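Local structure of leucine--trna ligase (Agrobacterium radiobacter, 5AH5) at residues V758-K763 with R790-D795; S781-L786 with I809-G814. The protein probably catalyses ATP-dependent attachment of L-leucine to tRNA(Leu), giving leucyl-tRNA(Leu) with release of AMP and diphosphate. All coordinates share one frame; numbering follows the deposited sequence.

Contact 1 (V758-K763 with R790-D795); sequences VQINGK and RSRLSD. With nucleotides of chain D.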
# COMPACT_ATOMS: atom_id res chain seq x y z
N VAL B 758 0.05 35.11 27.28
CA VAL B 758 0.73 36.35 27.05
C VAL B 758 2.21 36.09 26.95
O VAL B 758 2.79 35.50 27.86
CB VAL B 758 0.47 37.26 28.24
CG1 VAL B 758 1.18 38.60 28.06
CG2 VAL B 758 -1.04 37.41 28.41
N GLN B 759 2.79 36.47 25.84
CA GLN B 759 4.23 36.50 25.65
C GLN B 759 4.80 37.93 25.75
O GLN B 759 4.13 38.86 25.43
CB GLN B 759 4.59 35.95 24.30
CG GLN B 759 4.34 34.44 24.16
CD GLN B 759 4.44 33.94 22.72
OE1 GLN B 759 4.23 34.69 21.78
NE2 GLN B 759 4.71 32.65 22.57
N ILE B 760 6.05 38.04 26.15
CA ILE B 760 6.85 39.22 25.97
C ILE B 760 8.07 38.80 25.21
O ILE B 760 8.85 37.89 25.61
CB ILE B 760 7.27 39.90 27.28
CG1 ILE B 760 6.06 40.45 27.98
CG2 ILE B 760 8.21 41.03 26.99
CD1 ILE B 760 6.30 40.91 29.42
N ASN B 761 8.22 39.44 24.05
CA ASN B 761 9.27 39.13 23.11
C ASN B 761 9.33 37.68 22.76
O ASN B 761 10.40 37.12 22.62
CB ASN B 761 10.61 39.64 23.65
CG ASN B 761 10.75 41.12 23.49
OD1 ASN B 761 9.90 41.80 22.85
ND2 ASN B 761 11.78 41.66 24.10
N GLY B 762 8.16 37.05 22.69
CA GLY B 762 8.09 35.64 22.36
C GLY B 762 8.17 34.73 23.56
O GLY B 762 7.93 33.56 23.41
N LYS B 763 8.46 35.23 24.76
CA LYS B 763 8.56 34.32 25.92
C LYS B 763 7.26 34.29 26.71
O LYS B 763 6.79 35.35 27.13
CB LYS B 763 9.71 34.78 26.83
CG LYS B 763 10.16 33.73 27.85
CD LYS B 763 10.80 34.35 29.09
CE LYS B 763 10.95 33.32 30.22
NZ LYS B 763 10.52 33.91 31.52
N ARG B 790 3.26 44.70 33.89
CA ARG B 790 3.63 46.01 34.45
C ARG B 790 5.05 45.95 35.03
O ARG B 790 5.85 46.86 34.81
CB ARG B 790 2.68 46.45 35.57
CG ARG B 790 1.86 47.69 35.32
CD ARG B 790 0.76 47.91 36.37
NE ARG B 790 -0.43 48.52 35.75
CZ ARG B 790 -1.67 48.42 36.25
NH1 ARG B 790 -1.92 47.76 37.38
NH2 ARG B 790 -2.67 48.98 35.59
N SER B 791 5.37 44.86 35.71
CA SER B 791 6.69 44.70 36.30
C SER B 791 7.77 44.66 35.21
O SER B 791 8.70 45.43 35.22
CB SER B 791 6.76 43.43 37.16
OG SER B 791 5.85 43.50 38.26
N ARG B 792 7.60 43.78 34.24
CA ARG B 792 8.59 43.58 33.19
C ARG B 792 8.72 44.75 32.23
O ARG B 792 9.75 44.89 31.62
CB ARG B 792 8.27 42.33 32.41
CG ARG B 792 8.70 41.10 33.16
CD ARG B 792 7.96 39.89 32.69
NE ARG B 792 8.16 38.82 33.67
CZ ARG B 792 9.14 37.94 33.61
NH1 ARG B 792 10.05 37.99 32.63
NH2 ARG B 792 9.23 37.03 34.55
N LEU B 793 7.69 45.57 32.08
CA LEU B 793 7.76 46.80 31.29
C LEU B 793 8.04 48.04 32.12
O LEU B 793 7.95 49.15 31.59
CB LEU B 793 6.45 47.05 30.51
CG LEU B 793 5.84 45.92 29.67
CD1 LEU B 793 4.84 46.44 28.66
CD2 LEU B 793 6.89 45.04 29.02
N SER B 794 8.35 47.91 33.40
CA SER B 794 8.51 49.14 34.21
C SER B 794 9.77 49.93 33.80
O SER B 794 9.83 51.12 34.06
CB SER B 794 8.55 48.85 35.70
OG SER B 794 9.64 48.00 35.90
N ASP B 795 10.73 49.29 33.13
CA ASP B 795 11.94 49.98 32.61
C ASP B 795 12.19 49.77 31.10
O ASP B 795 13.31 49.80 30.64
CB ASP B 795 13.19 49.54 33.43
CG ASP B 795 13.57 48.05 33.21
OD1 ASP B 795 12.66 47.19 32.98
OD2 ASP B 795 14.79 47.73 33.28
P G D 19 1.93 26.23 16.02
OP1 G D 19 2.40 25.05 16.74
OP2 G D 19 0.64 26.31 15.35
O5' G D 19 1.91 27.42 17.09
C5' G D 19 2.89 27.50 18.15
C4' G D 19 2.48 28.56 19.16
O4' G D 19 2.56 29.86 18.51
C3' G D 19 1.04 28.43 19.65
O3' G D 19 0.82 28.75 20.99
C2' G D 19 0.29 29.45 18.81
O2' G D 19 -0.95 29.91 19.29
C1' G D 19 1.34 30.54 18.71
N9 G D 19 1.17 31.48 17.61
C8 G D 19 0.42 31.33 16.46
N7 G D 19 0.52 32.35 15.65
C5 G D 19 1.40 33.22 16.28
C6 G D 19 1.90 34.48 15.88
O6 G D 19 1.68 35.09 14.83
N1 G D 19 2.76 35.02 16.83
C2 G D 19 3.11 34.41 18.01
N2 G D 19 3.97 35.09 18.80
N3 G D 19 2.64 33.24 18.40
C4 G D 19 1.81 32.70 17.49
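Two cationic ends come close here: Lys763 NZ sits 4.3 Å from Arg792 NH1, approaching the guanidinium obliquely. The bound tRNA probably accounts for the pairing: NH2 of Arg792 makes a salt bridge to a phosphate, and Lys763 packs on a phosphate. Apart from these charges the contact is apolar. Ile760 sends CG1 out beside its own backbone N (chi1 -67°), and with the next torsion extended its CD1 meets the Arg792 chain 3.8 Å from CD, touching CB as well. The same methyl finds Leu793 CD2 at 4.2 Å, just where the chain leaves helix 787-792. Ile760 and Lys763 are the ends of a type I' turn that closes the hairpin of strands 753-760 and 763-771, with Ile760 N to Lys763 O at 3.0 Å and Lys763 N to Ile760 O at 2.8 Å. Gly762 has a positive phi of 90°, a conformation in which a CB would press on the preceding carbonyl oxygen. Gln759 points to the other side of the sheet, where its extended side chain accepts a hydrogen bond at OE1 from N2 of G19 of chain D, 3.0 Å long with an N-H...O angle of 151°.

Contact 2 (S781-L786 with I809-G814); sequences STVLAL and INLVVG. With nucleotides of chain D.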
# COMPACT_ATOMS: atom_id res chain seq x y z
N SER B 781 -5.05 46.82 26.88
CA SER B 781 -5.13 47.54 28.15
C SER B 781 -5.21 46.53 29.36
O SER B 781 -4.52 46.69 30.36
CB SER B 781 -6.32 48.51 28.09
OG SER B 781 -6.79 48.71 29.36
N THR B 782 -5.97 45.45 29.21
CA THR B 782 -6.03 44.42 30.25
C THR B 782 -4.68 43.70 30.47
O THR B 782 -4.27 43.47 31.62
CB THR B 782 -7.15 43.40 29.95
OG1 THR B 782 -8.36 44.13 29.82
CG2 THR B 782 -7.31 42.34 31.10
N VAL B 783 -4.00 43.41 29.38
CA VAL B 783 -2.67 42.76 29.40
C VAL B 783 -1.62 43.66 30.10
O VAL B 783 -0.84 43.19 30.91
CB VAL B 783 -2.14 42.36 27.99
CG1 VAL B 783 -0.80 41.66 28.09
CG2 VAL B 783 -3.08 41.41 27.29
N LEU B 784 -1.63 44.95 29.78
CA LEU B 784 -0.61 45.88 30.30
C LEU B 784 -0.81 46.10 31.77
O LEU B 784 0.14 46.40 32.44
CB LEU B 784 -0.58 47.22 29.56
CG LEU B 784 -0.20 47.08 28.09
CD1 LEU B 784 -0.39 48.40 27.35
CD2 LEU B 784 1.19 46.53 27.97
N ALA B 785 -2.01 45.88 32.24
CA ALA B 785 -2.32 45.92 33.65
C ALA B 785 -1.94 44.71 34.46
O ALA B 785 -1.84 44.84 35.65
CB ALA B 785 -3.82 46.18 33.82
N LEU B 786 -1.66 43.55 33.88
CA LEU B 786 -1.23 42.43 34.68
C LEU B 786 0.05 42.73 35.46
O LEU B 786 0.97 43.36 34.93
CB LEU B 786 -0.97 41.21 33.80
CG LEU B 786 -2.14 40.76 32.94
CD1 LEU B 786 -1.66 39.69 31.97
CD2 LEU B 786 -3.28 40.25 33.84
N ILE B 809 -1.36 36.66 22.67
CA ILE B 809 -0.81 38.04 22.53
C ILE B 809 0.65 38.08 22.91
O ILE B 809 1.02 37.65 24.01
CB ILE B 809 -1.65 39.12 23.26
CG1 ILE B 809 -1.10 40.52 22.92
CG2 ILE B 809 -1.71 38.88 24.77
CD1 ILE B 809 -2.06 41.61 23.21
N ASN B 810 1.49 38.49 21.96
CA ASN B 810 2.89 38.71 22.20
C ASN B 810 3.20 40.23 22.20
O ASN B 810 2.97 40.92 21.21
CB ASN B 810 3.72 38.04 21.15
CG ASN B 810 5.17 38.14 21.40
OD1 ASN B 810 5.63 38.18 22.53
ND2 ASN B 810 5.94 38.23 20.31
N LEU B 811 3.68 40.72 23.33
CA LEU B 811 4.12 42.13 23.46
C LEU B 811 5.59 42.29 23.05
O LEU B 811 6.45 41.55 23.55
CB LEU B 811 3.95 42.57 24.88
CG LEU B 811 2.58 42.37 25.51
CD1 LEU B 811 2.59 42.72 27.00
CD2 LEU B 811 1.54 43.16 24.76
N VAL B 812 5.87 43.16 22.09
CA VAL B 812 7.26 43.39 21.61
C VAL B 812 7.84 44.60 22.34
O VAL B 812 7.26 45.69 22.27
CB VAL B 812 7.27 43.65 20.12
CG1 VAL B 812 8.70 43.93 19.65
CG2 VAL B 812 6.74 42.43 19.36
N VAL B 813 8.92 44.39 23.09
CA VAL B 813 9.47 45.41 24.00
C VAL B 813 10.95 45.68 23.73
O VAL B 813 11.67 44.80 23.30
CB VAL B 813 9.27 45.10 25.49
CG1 VAL B 813 7.80 44.98 25.85
CG2 VAL B 813 10.00 43.86 25.89
N GLY B 814 11.37 46.92 23.99
CA GLY B 814 12.77 47.31 23.86
C GLY B 814 13.66 46.85 24.99
O GLY B 814 13.20 46.20 25.94
P C D 64 9.94 40.02 12.56
OP1 C D 64 9.03 41.06 12.06
OP2 C D 64 11.40 40.19 12.63
O5' C D 64 9.46 39.73 14.05
C5' C D 64 9.91 40.52 15.14
C4' C D 64 9.21 40.05 16.39
O4' C D 64 7.78 40.27 16.30
C3' C D 64 9.33 38.57 16.67
O3' C D 64 10.58 38.27 17.28
C2' C D 64 8.16 38.34 17.62
O2' C D 64 8.47 38.80 18.90
C1' C D 64 7.09 39.23 17.00
N1 C D 64 6.20 38.53 16.06
C2 C D 64 5.17 37.71 16.57
O2 C D 64 5.07 37.56 17.79
N3 C D 64 4.37 37.04 15.70
C4 C D 64 4.52 37.22 14.38
N4 C D 64 3.68 36.57 13.56
C5 C D 64 5.54 38.06 13.84
C6 C D 64 6.36 38.67 14.71
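Val783 of helix 776-785 drops its two methyls onto Ile809 and Leu811, which face it from strand 808-813. This is helix-on-sheet packing in the small alpha/beta domain at the C-terminal end of the synthetase: the helix lies over a four-stranded mixed sheet, and the segment axes pass 10.7 Å apart at 68°. Val783 CG2 and Ile809 CG2 meet tip to tip at 3.8 Å. Val783 CG1, trans to its backbone N, slips past Leu811 in the reverse direction and comes within 3.7 Å of CD1. Leu784 adds a looser touch on that same Leu811 methyl through CD2. No hydrogen bond crosses this interface; its grip is wholly apolar.

Between Ile809 and Leu811, Asn810 leaves the opposite face of the sheet, where the tRNA lies. Its CB already lies 3.7 Å from O2 of C64 of chain D, and CG keeps the same distance from that oxygen. At the end the amide splits its work. OD1 accepts from the backbone N of Gly762 in the neighbouring hairpin turn, which fixes which way round the amide sits and presents ND2 to the nucleotide. Asn810 ND2 then donates twice: to the ribose O2' of C64 of chain D at 3.0 Å, with a bent N-H...O angle of 130°, and to the base O2 at 2.7 Å and a straighter 159°.

The centres of contacts 1 and 2 are only 6 Å apart, and their segments alternate along the chain: 758-763, 781-786, 790-795, 809-814. Strands 753-760 and 808-813 run parallel as neighbours in one sheet, and the consecutive helices 776-785 and 787-792 cover one face of it. The turn of contact 1 also meets the strand of contact 2 directly, with Asn761 OD1 2.8 Å from Val813 N. On the other face the two nucleotides lie together, N1 of G19 2.8 Å from N3 of C64, both of chain D, consistent with a Watson-Crick pair. The arrangement fits the tRNA-elbow recognition known for the C-terminal domain of bacterial leucyl-tRNA synthetases.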